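Local atomic coordinates of putative membrane protein mmpL11 (Mycobacterium tuberculosis, PDB entry 4Y0L), a protein that is a periplasmic domain of an RND-family membrane protein that probably exports substrates from the mycobacterial cell. Residues A24-R28 with R78-A82; N34-P40 with L52-L56; I69-R73 with Q84-G88. One frame throughout, in Å; residues are numbered along the deposited sequence.

Interaction 1: residues A24-R28 with R78-A82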
ATOM      1  N   ALA A  24       4.292   6.297  -3.267  1.00 15.31           N
ATOM      2  CA  ALA A  24       5.272   5.408  -3.889  1.00 16.75           C
ATOM      3  C   ALA A  24       4.762   3.973  -3.913  1.00 17.62           C
ATOM      4  O   ALA A  24       4.901   3.274  -4.913  1.00 19.45           O
ATOM      5  CB  ALA A  24       6.605   5.484  -3.153  1.00 16.65           C
ATOM      6  N   ILE A  25       4.177   3.537  -2.802  1.00 16.86           N
ATOM      7  CA  ILE A  25       3.607   2.196  -2.710  1.00 18.27           C
ATOM      8  C   ILE A  25       2.456   2.048  -3.696  1.00 18.75           C
ATOM      9  O   ILE A  25       2.338   1.034  -4.380  1.00 28.28           O
ATOM     10  CB  ILE A  25       3.114   1.894  -1.277  1.00 17.29           C
ATOM     11  CG1 ILE A  25       4.303   1.823  -0.320  1.00 27.35           C
ATOM     12  CG2 ILE A  25       2.345   0.575  -1.227  1.00 25.29           C
ATOM     13  CD1 ILE A  25       3.931   1.963   1.134  1.00 16.45           C
ATOM     14  N   ARG A  26       1.611   3.070  -3.761  1.00 18.01           N
ATOM     15  CA  ARG A  26       0.465   3.072  -4.658  1.00 19.01           C
ATOM     16  C   ARG A  26       0.902   2.937  -6.116  1.00 21.69           C
ATOM     17  O   ARG A  26       0.310   2.182  -6.888  1.00 24.36           O
ATOM     18  CB  ARG A  26      -0.343   4.353  -4.458  1.00 25.21           C
ATOM     19  CG  ARG A  26      -1.570   4.461  -5.342  1.00 33.90           C
ATOM     20  CD  ARG A  26      -2.531   5.521  -4.825  1.00 43.68           C
ATOM     21  NE  ARG A  26      -3.752   5.596  -5.629  1.00 44.24           N
ATOM     22  CZ  ARG A  26      -4.032   6.555  -6.510  1.00 39.18           C
ATOM     23  NH1 ARG A  26      -3.188   7.558  -6.723  1.00 34.53           N
ATOM     24  NH2 ARG A  26      -5.175   6.515  -7.182  1.00 32.35           N
ATOM     25  N   HIS A  27       1.952   3.666  -6.479  1.00 30.26           N
ATOM     26  CA  HIS A  27       2.481   3.654  -7.840  1.00 25.88           C
ATOM     27  C   HIS A  27       3.067   2.296  -8.223  1.00 29.78           C
ATOM     28  O   HIS A  27       2.967   1.874  -9.377  1.00 34.53           O
ATOM     29  CB  HIS A  27       3.544   4.746  -7.987  1.00 34.46           C
ATOM     30  CG  HIS A  27       4.271   4.715  -9.294  1.00 43.27           C
ATOM     31  ND1 HIS A  27       5.490   4.089  -9.451  1.00 51.28           N
ATOM     32  CD2 HIS A  27       3.961   5.244 -10.500  1.00 38.75           C
ATOM     33  CE1 HIS A  27       5.895   4.228 -10.701  1.00 46.01           C
ATOM     34  NE2 HIS A  27       4.985   4.924 -11.359  1.00 40.98           N
ATOM     35  N   ARG A  28       3.680   1.613  -7.261  1.00 23.23           N
ATOM     36  CA  ARG A  28       4.274   0.307  -7.524  1.00 25.16           C
ATOM     37  C   ARG A  28       3.194  -0.765  -7.657  1.00 26.30           C
ATOM     38  O   ARG A  28       3.339  -1.714  -8.427  1.00 28.59           O
ATOM     39  CB  ARG A  28       5.256  -0.073  -6.414  1.00 24.51           C
ATOM     40  CG  ARG A  28       6.163  -1.251  -6.759  1.00 26.85           C
ATOM     41  CD  ARG A  28       7.231  -0.854  -7.766  1.00 37.89           C
ATOM     42  NE  ARG A  28       8.103  -1.973  -8.127  1.00 40.13           N
ATOM     43  CZ  ARG A  28       8.142  -2.567  -9.321  1.00 44.55           C
ATOM     44  NH1 ARG A  28       7.363  -2.162 -10.318  1.00 46.70           N
ATOM     45  NH2 ARG A  28       8.977  -3.575  -9.523  1.00 35.97           N
ATOM     46  N   ARG A  78      10.544  -3.056  -0.581  1.00 33.92           N
ATOM     47  CA  ARG A  78      11.624  -2.158  -0.995  1.00 27.31           C
ATOM     48  C   ARG A  78      11.140  -0.719  -0.950  1.00 24.48           C
ATOM     49  O   ARG A  78      11.844   0.182  -0.495  1.00 30.34           O
ATOM     50  CB  ARG A  78      12.111  -2.452  -2.417  1.00 38.48           C
ATOM     51  CG  ARG A  78      12.173  -3.907  -2.847  1.00 60.78           C
ATOM     52  CD  ARG A  78      12.789  -3.968  -4.240  1.00 62.51           C
ATOM     53  NE  ARG A  78      12.495  -5.199  -4.969  1.00 60.56           N
ATOM     54  CZ  ARG A  78      12.997  -6.393  -4.667  1.00 57.29           C
ATOM     55  NH1 ARG A  78      13.805  -6.536  -3.625  1.00 55.25           N
ATOM     56  NH2 ARG A  78      12.677  -7.449  -5.401  1.00 77.65           N
ATOM     57  N   VAL A  79       9.922  -0.528  -1.443  1.00 24.03           N
ATOM     58  CA  VAL A  79       9.335   0.789  -1.634  1.00 27.85           C
ATOM     59  C   VAL A  79       8.855   1.395  -0.320  1.00 22.92           C
ATOM     60  O   VAL A  79       8.857   2.611  -0.153  1.00 28.09           O
ATOM     61  CB  VAL A  79       8.150   0.705  -2.628  1.00 23.83           C
ATOM     62  CG1 VAL A  79       7.488   2.059  -2.818  1.00 28.57           C
ATOM     63  CG2 VAL A  79       8.624   0.154  -3.963  1.00 28.00           C
ATOM     64  N   ALA A  80       8.449   0.540   0.614  1.00 28.99           N
ATOM     65  CA  ALA A  80       7.834   1.002   1.853  1.00 25.46           C
ATOM     66  C   ALA A  80       8.877   1.494   2.853  1.00 17.25           C
ATOM     67  O   ALA A  80       8.606   2.388   3.655  1.00 20.72           O
ATOM     68  CB  ALA A  80       7.002  -0.106   2.463  1.00 19.33           C
ATOM     69  N   GLY A  81      10.071   0.912   2.803  1.00 23.69           N
ATOM     70  CA  GLY A  81      11.140   1.301   3.705  1.00 22.67           C
ATOM     71  C   GLY A  81      10.856   0.862   5.128  1.00 21.85           C
ATOM     72  O   GLY A  81      10.663  -0.324   5.391  1.00 22.11           O
ATOM     73  N   ALA A  82      10.825   1.823   6.047  1.00 23.69           N
ATOM     74  CA  ALA A  82      10.635   1.519   7.463  1.00 26.60           C
ATOM     75  C   ALA A  82       9.178   1.193   7.779  1.00 17.76           C
ATOM     76  O   ALA A  82       8.884   0.544   8.783  1.00 22.32           O
ATOM     77  CB  ALA A  82      11.111   2.682   8.316  1.00 20.55           C
TER
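V79 reaches from helix 66-80 onto helix 19-29 with its two methyl groups divided between neighbouring turns. Its CG1 is anti to the backbone N (chi1 178°), which directs that methyl at the start of the segment 24-28 and leaves CG2 to meet R28 one turn further on. CG1 sits against the main chain as much as against side chains: it is 3.5 Å from the carbonyl carbon C of A24, and the methyl CB of A24 lies 3.6 Å away from the same CG1. With so short a side chain at A24, the valine methyl can settle on the helix backbone itself. I25 adds its CG1 beside that methyl, the two side chains meeting at a slant. The far end of I25 passes on to the next residue, CD1 lying 3.9 Å from CB of A80. I25 can do this although its CB is not directed at the other helix, because CG1 stands anti to the carbonyl carbon (chi1 -67°) and chi2 is extended, carrying CD1 outward. Together the two segments bury 202 Å² of surface.

On the other flank, R28 contributes its aliphatic part. CG of R28 is 4.0 Å from V79 CG2, and the two side chains cross at about a right angle. A bend in the arginine chain lays its methylenes against that methyl while the guanidinium turns to Q31 OE1 through NH1 and to Q75 OE1 through NH2. I25 also touches L52 of the sheet on which both helices pack. Between 24-28 and 78-82 themselves the contact is wholly apolar, with no hydrogen bond; the polar tie between the two helices is displaced to the rim, where R28 binds Q75.

Interaction 2: residues N34-P40 with L52-L56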
ATOM      1  N   ASN A  34      -1.693  -7.622 -14.108  1.00 48.47           N
ATOM      2  CA  ASN A  34      -3.152  -7.690 -14.138  1.00 53.78           C
ATOM      3  C   ASN A  34      -3.853  -6.631 -13.273  1.00 55.68           C
ATOM      4  O   ASN A  34      -5.078  -6.640 -13.157  1.00 54.39           O
ATOM      5  CB  ASN A  34      -3.612  -9.089 -13.711  1.00 68.75           C
ATOM      6  CG  ASN A  34      -2.954 -10.193 -14.522  1.00 61.97           C
ATOM      7  OD1 ASN A  34      -2.605  -9.996 -15.686  1.00 57.19           O
ATOM      8  ND2 ASN A  34      -2.783 -11.361 -13.911  1.00 64.69           N
ATOM      9  N   VAL A  35      -3.084  -5.728 -12.669  1.00 44.86           N
ATOM     10  CA  VAL A  35      -3.649  -4.597 -11.933  1.00 39.92           C
ATOM     11  C   VAL A  35      -4.001  -3.494 -12.924  1.00 40.35           C
ATOM     12  O   VAL A  35      -3.232  -3.222 -13.846  1.00 43.99           O
ATOM     13  CB  VAL A  35      -2.665  -4.069 -10.857  1.00 48.28           C
ATOM     14  CG1 VAL A  35      -2.990  -2.635 -10.442  1.00 36.69           C
ATOM     15  CG2 VAL A  35      -2.685  -4.973  -9.641  1.00 38.86           C
ATOM     16  N   VAL A  36      -5.161  -2.869 -12.743  1.00 40.08           N
ATOM     17  CA  VAL A  36      -5.608  -1.831 -13.666  1.00 41.00           C
ATOM     18  C   VAL A  36      -6.050  -0.560 -12.935  1.00 51.35           C
ATOM     19  O   VAL A  36      -5.882   0.547 -13.452  1.00 54.44           O
ATOM     20  CB  VAL A  36      -6.752  -2.363 -14.564  1.00 61.65           C
ATOM     21  CG1 VAL A  36      -7.924  -2.869 -13.738  1.00 56.97           C
ATOM     22  CG2 VAL A  36      -7.209  -1.305 -15.550  1.00 56.44           C
ATOM     23  N   SER A  37      -6.591  -0.719 -11.731  1.00 61.89           N
ATOM     24  CA  SER A  37      -6.988   0.417 -10.911  1.00 55.67           C
ATOM     25  C   SER A  37      -6.467   0.272  -9.490  1.00 54.38           C
ATOM     26  O   SER A  37      -6.553  -0.802  -8.892  1.00 48.57           O
ATOM     27  CB  SER A  37      -8.510   0.557 -10.893  1.00 45.37           C
ATOM     28  OG  SER A  37      -9.120  -0.708 -10.717  1.00 62.75           O
ATOM     29  N   VAL A  38      -5.908   1.359  -8.970  1.00 39.04           N
ATOM     30  CA  VAL A  38      -5.525   1.439  -7.568  1.00 38.59           C
ATOM     31  C   VAL A  38      -6.280   2.583  -6.906  1.00 35.63           C
ATOM     32  O   VAL A  38      -6.186   3.730  -7.340  1.00 31.34           O
ATOM     33  CB  VAL A  38      -4.020   1.665  -7.385  1.00 43.78           C
ATOM     34  CG1 VAL A  38      -3.643   1.484  -5.927  1.00 52.86           C
ATOM     35  CG2 VAL A  38      -3.217   0.711  -8.253  1.00 45.80           C
ATOM     36  N   ALA A  39      -7.030   2.259  -5.860  1.00 30.60           N
ATOM     37  CA  ALA A  39      -7.776   3.256  -5.108  1.00 31.65           C
ATOM     38  C   ALA A  39      -6.823   4.203  -4.385  1.00 30.21           C
ATOM     39  O   ALA A  39      -5.703   3.817  -4.052  1.00 24.84           O
ATOM     40  CB  ALA A  39      -8.698   2.579  -4.110  1.00 31.04           C
ATOM     41  N   PRO A  40      -7.263   5.449  -4.139  1.00 26.16           N
ATOM     42  CA  PRO A  40      -6.490   6.305  -3.233  1.00 28.79           C
ATOM     43  C   PRO A  40      -6.477   5.699  -1.837  1.00 29.42           C
ATOM     44  O   PRO A  40      -7.323   4.852  -1.546  1.00 23.09           O
ATOM     45  CB  PRO A  40      -7.248   7.639  -3.257  1.00 19.68           C
ATOM     46  CG  PRO A  40      -8.107   7.585  -4.476  1.00 21.78           C
ATOM     47  CD  PRO A  40      -8.435   6.146  -4.692  1.00 25.10           C
ATOM     48  N   LEU A  52      -4.797   0.385   0.852  1.00 31.62           N
ATOM     49  CA  LEU A  52      -4.755   0.560  -0.595  1.00 26.61           C
ATOM     50  C   LEU A  52      -5.361  -0.664  -1.272  1.00 31.80           C
ATOM     51  O   LEU A  52      -4.867  -1.780  -1.108  1.00 23.00           O
ATOM     52  CB  LEU A  52      -3.318   0.783  -1.071  1.00 33.02           C
ATOM     53  CG  LEU A  52      -2.679   2.108  -0.645  1.00 31.10           C
ATOM     54  CD1 LEU A  52      -1.167   2.066  -0.817  1.00 19.89           C
ATOM     55  CD2 LEU A  52      -3.272   3.271  -1.435  1.00 38.05           C
ATOM     56  N   SER A  53      -6.438  -0.445  -2.023  1.00 28.11           N
ATOM     57  CA  SER A  53      -7.151  -1.531  -2.687  1.00 36.82           C
ATOM     58  C   SER A  53      -6.983  -1.457  -4.201  1.00 34.95           C
ATOM     59  O   SER A  53      -7.321  -0.451  -4.828  1.00 40.18           O
ATOM     60  CB  SER A  53      -8.635  -1.496  -2.320  1.00 35.36           C
ATOM     61  OG  SER A  53      -9.280  -0.379  -2.909  1.00 46.87           O
ATOM     62  N   ALA A  54      -6.463  -2.537  -4.776  1.00 33.40           N
ATOM     63  CA  ALA A  54      -6.210  -2.611  -6.211  1.00 32.61           C
ATOM     64  C   ALA A  54      -7.176  -3.567  -6.889  1.00 38.81           C
ATOM     65  O   ALA A  54      -7.312  -4.726  -6.491  1.00 42.84           O
ATOM     66  CB  ALA A  54      -4.785  -3.044  -6.472  1.00 29.34           C
ATOM     67  N   VAL A  55      -7.845  -3.072  -7.924  1.00 52.13           N
ATOM     68  CA  VAL A  55      -8.722  -3.906  -8.725  1.00 57.99           C
ATOM     69  C   VAL A  55      -7.928  -4.579  -9.842  1.00 62.06           C
ATOM     70  O   VAL A  55      -7.034  -3.975 -10.445  1.00 58.17           O
ATOM     71  CB  VAL A  55      -9.880  -3.099  -9.322  1.00 49.13           C
ATOM     72  CG1 VAL A  55     -10.760  -3.987 -10.181  1.00 55.79           C
ATOM     73  CG2 VAL A  55     -10.704  -2.458  -8.216  1.00 45.34           C
ATOM     74  N   LEU A  56      -8.264  -5.837 -10.102  1.00 60.99           N
ATOM     75  CA  LEU A  56      -7.569  -6.648 -11.089  1.00 63.95           C
ATOM     76  C   LEU A  56      -8.462  -6.924 -12.287  1.00 67.65           C
ATOM     77  O   LEU A  56      -9.555  -7.471 -12.134  1.00 68.59           O
ATOM     78  CB  LEU A  56      -7.114  -7.965 -10.460  1.00 55.20           C
ATOM     79  CG  LEU A  56      -5.980  -7.812  -9.448  1.00 58.03           C
ATOM     80  CD1 LEU A  56      -5.739  -9.109  -8.692  1.00 57.17           C
ATOM     81  CD2 LEU A  56      -4.725  -7.364 -10.172  1.00 54.08           C
TER
HETATM   82  O   HOH W   1      -7.769   2.221  -0.956  1.00 30.25           O
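V36 N donates to V55 O at 3.2 Å in a nearly straight bond, at the start of the antiparallel hairpin formed by strands 37-43 and 49-55. A classic beta bulge occurs here, with V36 and S37 both facing V55. The next bond runs the other way, V55 N to S37 O at 2.8 Å, and is more bent, with 144° at the hydrogen. S37 and V55 thus form a hydrogen-bonded pair, followed by V38 and A54 as a non-hydrogen-bonded pair whose CA atoms are 4.3 Å apart. A39 N then donates to S53 O at 2.9 Å.

Side chains follow the alternation. V38 and A54 share one face, with V38 CG2 at 4.4 Å from A54 CB, and both touch I29 of helix 19-29. S37 and V55 project from the opposite face. L52 carries CD2 back toward the partner strand, near the carbonyl of A39, while its own chain packs on I25 and I29.

Further out, R26 on the helix is hydrogen-bonded to the carbonyls of V38 and A39, tying this edge strand to helix 19-29, and R42 NH2 donates to OG of S53. Beyond A39 a water molecule bridges the two backbones, donating to P40 O at 2.7 Å and accepting from S53 N at 3.2 Å.

Interaction 3: residues I69-R73 with Q84-G88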
ATOM      1  N   ILE A  69      -0.298 -11.221  -5.602  1.00 56.25           N
ATOM      2  CA  ILE A  69       0.008 -11.116  -4.178  1.00 58.78           C
ATOM      3  C   ILE A  69       1.482 -11.431  -3.922  1.00 53.81           C
ATOM      4  O   ILE A  69       2.152 -10.715  -3.181  1.00 48.43           O
ATOM      5  CB  ILE A  69      -0.894 -12.055  -3.335  1.00 54.07           C
ATOM      6  CG1 ILE A  69      -2.242 -11.392  -3.042  1.00 51.03           C
ATOM      7  CG2 ILE A  69      -0.250 -12.391  -1.989  1.00 50.42           C
ATOM      8  CD1 ILE A  69      -3.037 -10.988  -4.260  1.00 54.23           C
ATOM      9  N   THR A  70       1.980 -12.500  -4.536  1.00 51.24           N
ATOM     10  CA  THR A  70       3.375 -12.894  -4.357  1.00 55.21           C
ATOM     11  C   THR A  70       4.306 -11.833  -4.942  1.00 49.79           C
ATOM     12  O   THR A  70       5.385 -11.578  -4.407  1.00 49.25           O
ATOM     13  CB  THR A  70       3.675 -14.264  -5.010  1.00 66.81           C
ATOM     14  OG1 THR A  70       5.040 -14.626  -4.769  1.00 68.54           O
ATOM     15  CG2 THR A  70       3.422 -14.231  -6.513  1.00 66.55           C
ATOM     16  N   TRP A  71       3.876 -11.216  -6.037  1.00 48.89           N
ATOM     17  CA  TRP A  71       4.640 -10.148  -6.669  1.00 46.73           C
ATOM     18  C   TRP A  71       4.737  -8.941  -5.739  1.00 51.44           C
ATOM     19  O   TRP A  71       5.811  -8.373  -5.552  1.00 58.36           O
ATOM     20  CB  TRP A  71       3.994  -9.747  -7.997  1.00 46.77           C
ATOM     21  CG  TRP A  71       4.755  -8.708  -8.760  1.00 44.97           C
ATOM     22  CD1 TRP A  71       5.626  -8.922  -9.786  1.00 46.50           C
ATOM     23  CD2 TRP A  71       4.708  -7.288  -8.562  1.00 46.99           C
ATOM     24  NE1 TRP A  71       6.127  -7.726 -10.239  1.00 44.18           N
ATOM     25  CE2 TRP A  71       5.580  -6.708  -9.505  1.00 41.02           C
ATOM     26  CE3 TRP A  71       4.016  -6.453  -7.679  1.00 46.81           C
ATOM     27  CZ2 TRP A  71       5.778  -5.332  -9.590  1.00 37.95           C
ATOM     28  CZ3 TRP A  71       4.216  -5.085  -7.765  1.00 35.76           C
ATOM     29  CH2 TRP A  71       5.089  -4.539  -8.714  1.00 35.31           C
ATOM     30  N   MET A  72       3.607  -8.559  -5.154  1.00 53.41           N
ATOM     31  CA  MET A  72       3.554  -7.412  -4.256  1.00 43.91           C
ATOM     32  C   MET A  72       4.371  -7.647  -2.987  1.00 44.50           C
ATOM     33  O   MET A  72       5.110  -6.768  -2.543  1.00 37.30           O
ATOM     34  CB  MET A  72       2.105  -7.095  -3.886  1.00 41.76           C
ATOM     35  CG  MET A  72       1.292  -6.516  -5.028  1.00 48.31           C
ATOM     36  SD  MET A  72      -0.385  -6.088  -4.533  1.00 58.86           S
ATOM     37  CE  MET A  72      -1.125  -5.750  -6.127  1.00 42.00           C
ATOM     38  N   ARG A  73       4.240  -8.838  -2.411  1.00 53.38           N
ATOM     39  CA  ARG A  73       4.964  -9.182  -1.191  1.00 49.96           C
ATOM     40  C   ARG A  73       6.475  -9.195  -1.407  1.00 46.84           C
ATOM     41  O   ARG A  73       7.247  -9.165  -0.449  1.00 45.03           O
ATOM     42  CB  ARG A  73       4.499 -10.543  -0.670  1.00 47.00           C
ATOM     43  CG  ARG A  73       3.132 -10.505  -0.011  1.00 50.59           C
ATOM     44  CD  ARG A  73       2.612 -11.899   0.291  1.00 51.45           C
ATOM     45  NE  ARG A  73       1.361 -11.848   1.042  1.00 59.42           N
ATOM     46  CZ  ARG A  73       0.527 -12.874   1.188  1.00 57.12           C
ATOM     47  NH1 ARG A  73       0.797 -14.046   0.628  1.00 55.78           N
ATOM     48  NH2 ARG A  73      -0.585 -12.722   1.892  1.00 54.05           N
ATOM     49  N   GLN A  84       5.543  -0.590   7.670  1.00 33.04           N
ATOM     50  CA  GLN A  84       5.153  -1.992   7.610  1.00 31.91           C
ATOM     51  C   GLN A  84       4.087  -2.196   6.538  1.00 31.70           C
ATOM     52  O   GLN A  84       3.115  -1.447   6.481  1.00 29.28           O
ATOM     53  CB  GLN A  84       4.636  -2.455   8.974  1.00 32.26           C
ATOM     54  CG  GLN A  84       4.669  -3.957   9.184  1.00 41.25           C
ATOM     55  CD  GLN A  84       4.327  -4.347  10.610  1.00 61.72           C
ATOM     56  OE1 GLN A  84       4.068  -3.489  11.456  1.00 64.11           O
ATOM     57  NE2 GLN A  84       4.324  -5.646  10.885  1.00 65.67           N
ATOM     58  N   VAL A  85       4.281  -3.203   5.691  1.00 22.43           N
ATOM     59  CA  VAL A  85       3.334  -3.512   4.622  1.00 24.27           C
ATOM     60  C   VAL A  85       2.851  -4.955   4.730  1.00 26.26           C
ATOM     61  O   VAL A  85       3.613  -5.850   5.091  1.00 34.92           O
ATOM     62  CB  VAL A  85       3.964  -3.285   3.226  1.00 44.48           C
ATOM     63  CG1 VAL A  85       3.028  -3.759   2.112  1.00 50.00           C
ATOM     64  CG2 VAL A  85       4.298  -1.824   3.029  1.00 40.12           C
ATOM     65  N   ASP A  86       1.577  -5.165   4.413  1.00 33.40           N
ATOM     66  CA  ASP A  86       0.987  -6.496   4.397  1.00 23.18           C
ATOM     67  C   ASP A  86      -0.027  -6.610   3.268  1.00 22.89           C
ATOM     68  O   ASP A  86      -0.877  -5.736   3.101  1.00 33.84           O
ATOM     69  CB  ASP A  86       0.318  -6.810   5.736  1.00 24.19           C
ATOM     70  CG  ASP A  86       1.319  -7.034   6.851  1.00 45.74           C
ATOM     71  OD1 ASP A  86       1.758  -8.190   7.031  1.00 48.57           O
ATOM     72  OD2 ASP A  86       1.666  -6.056   7.547  1.00 46.92           O
ATOM     73  N   VAL A  87       0.075  -7.688   2.497  1.00 32.67           N
ATOM     74  CA  VAL A  87      -0.854  -7.953   1.406  1.00 31.87           C
ATOM     75  C   VAL A  87      -1.864  -9.022   1.822  1.00 41.87           C
ATOM     76  O   VAL A  87      -1.489 -10.088   2.309  1.00 44.57           O
ATOM     77  CB  VAL A  87      -0.116  -8.415   0.132  1.00 36.51           C
ATOM     78  CG1 VAL A  87      -1.096  -8.580  -1.023  1.00 30.58           C
ATOM     79  CG2 VAL A  87       0.979  -7.426  -0.240  1.00 25.54           C
ATOM     80  N   GLY A  88      -3.144  -8.727   1.626  1.00 43.94           N
ATOM     81  CA  GLY A  88      -4.196  -9.673   1.944  1.00 37.99           C
ATOM     82  C   GLY A  88      -4.246 -10.815   0.948  1.00 42.00           C
ATOM     83  O   GLY A  88      -4.734 -11.903   1.257  1.00 49.22           O
TER
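In this ferredoxin-like βαββαβ fold, helix 66-80 turns back through a short connection into the edge strand 84-87, and the contact joins an early turn of that helix to the end of the strand. The two short axes are almost antiparallel, 171° between their N-to-C directions, and approach to 8.7 Å. V87 fills the gap between them. Its CG1 lies 3.6 Å from CG1 of I69, while CG2 is turned to the next turn of the helix, 3.8 Å from CB of M72. With CG1 of V87 anti to the backbone N (chi1 -176°), CG1 meets I69, and CG2 lies between M72 and R73. Only the root of M72 takes part, since its extended chain carries the sulfur elsewhere.

R73 contributes both an apolar and a polar grip. Its CG packs against V87 CG2, and from there the chain runs extended to NE, carrying the guanidinium alongside the strand. NH2 donates to the backbone O of V87 at 2.8 Å, with 154° at the hydrogen. The acceptor lies at the edge of the guanidinium, somewhat out of its plane, and the donor in turn is tilted from the carbonyl plane. I69 CG2 lies over one face of the guanidinium, 3.1 Å above the plane and offset toward the rim, which probably limits its rotation.

Within the sheet, strand 84-87 pairs with strand 2-7, D86 bonding to L5 and G88 to Q3 through the backbone. V2 of that strand touches both I69 and V87, and M72 reaches beyond them to I29 of helix 19-29.

In the fold
The three contacts surround one core, in which helices 19-29 and 66-80 pack together and against an antiparallel sheet with strand order 2-3-1-4. Interactions 1 and 2 have centres about 15 Å apart and meet where I25 CG2 is 3.8 Å from L52 CD1. Interactions 1 and 3, centres about 11 Å apart, share helix 66-80, and their segments alternate along the chain; they touch where R28 O lies 3.3 Å from W71 CH2. Interactions 2 and 3 lie in series and hold the two outermost strands of the sheet; their direct meeting is V35 CG2 to M72 CE at 3.9 Å.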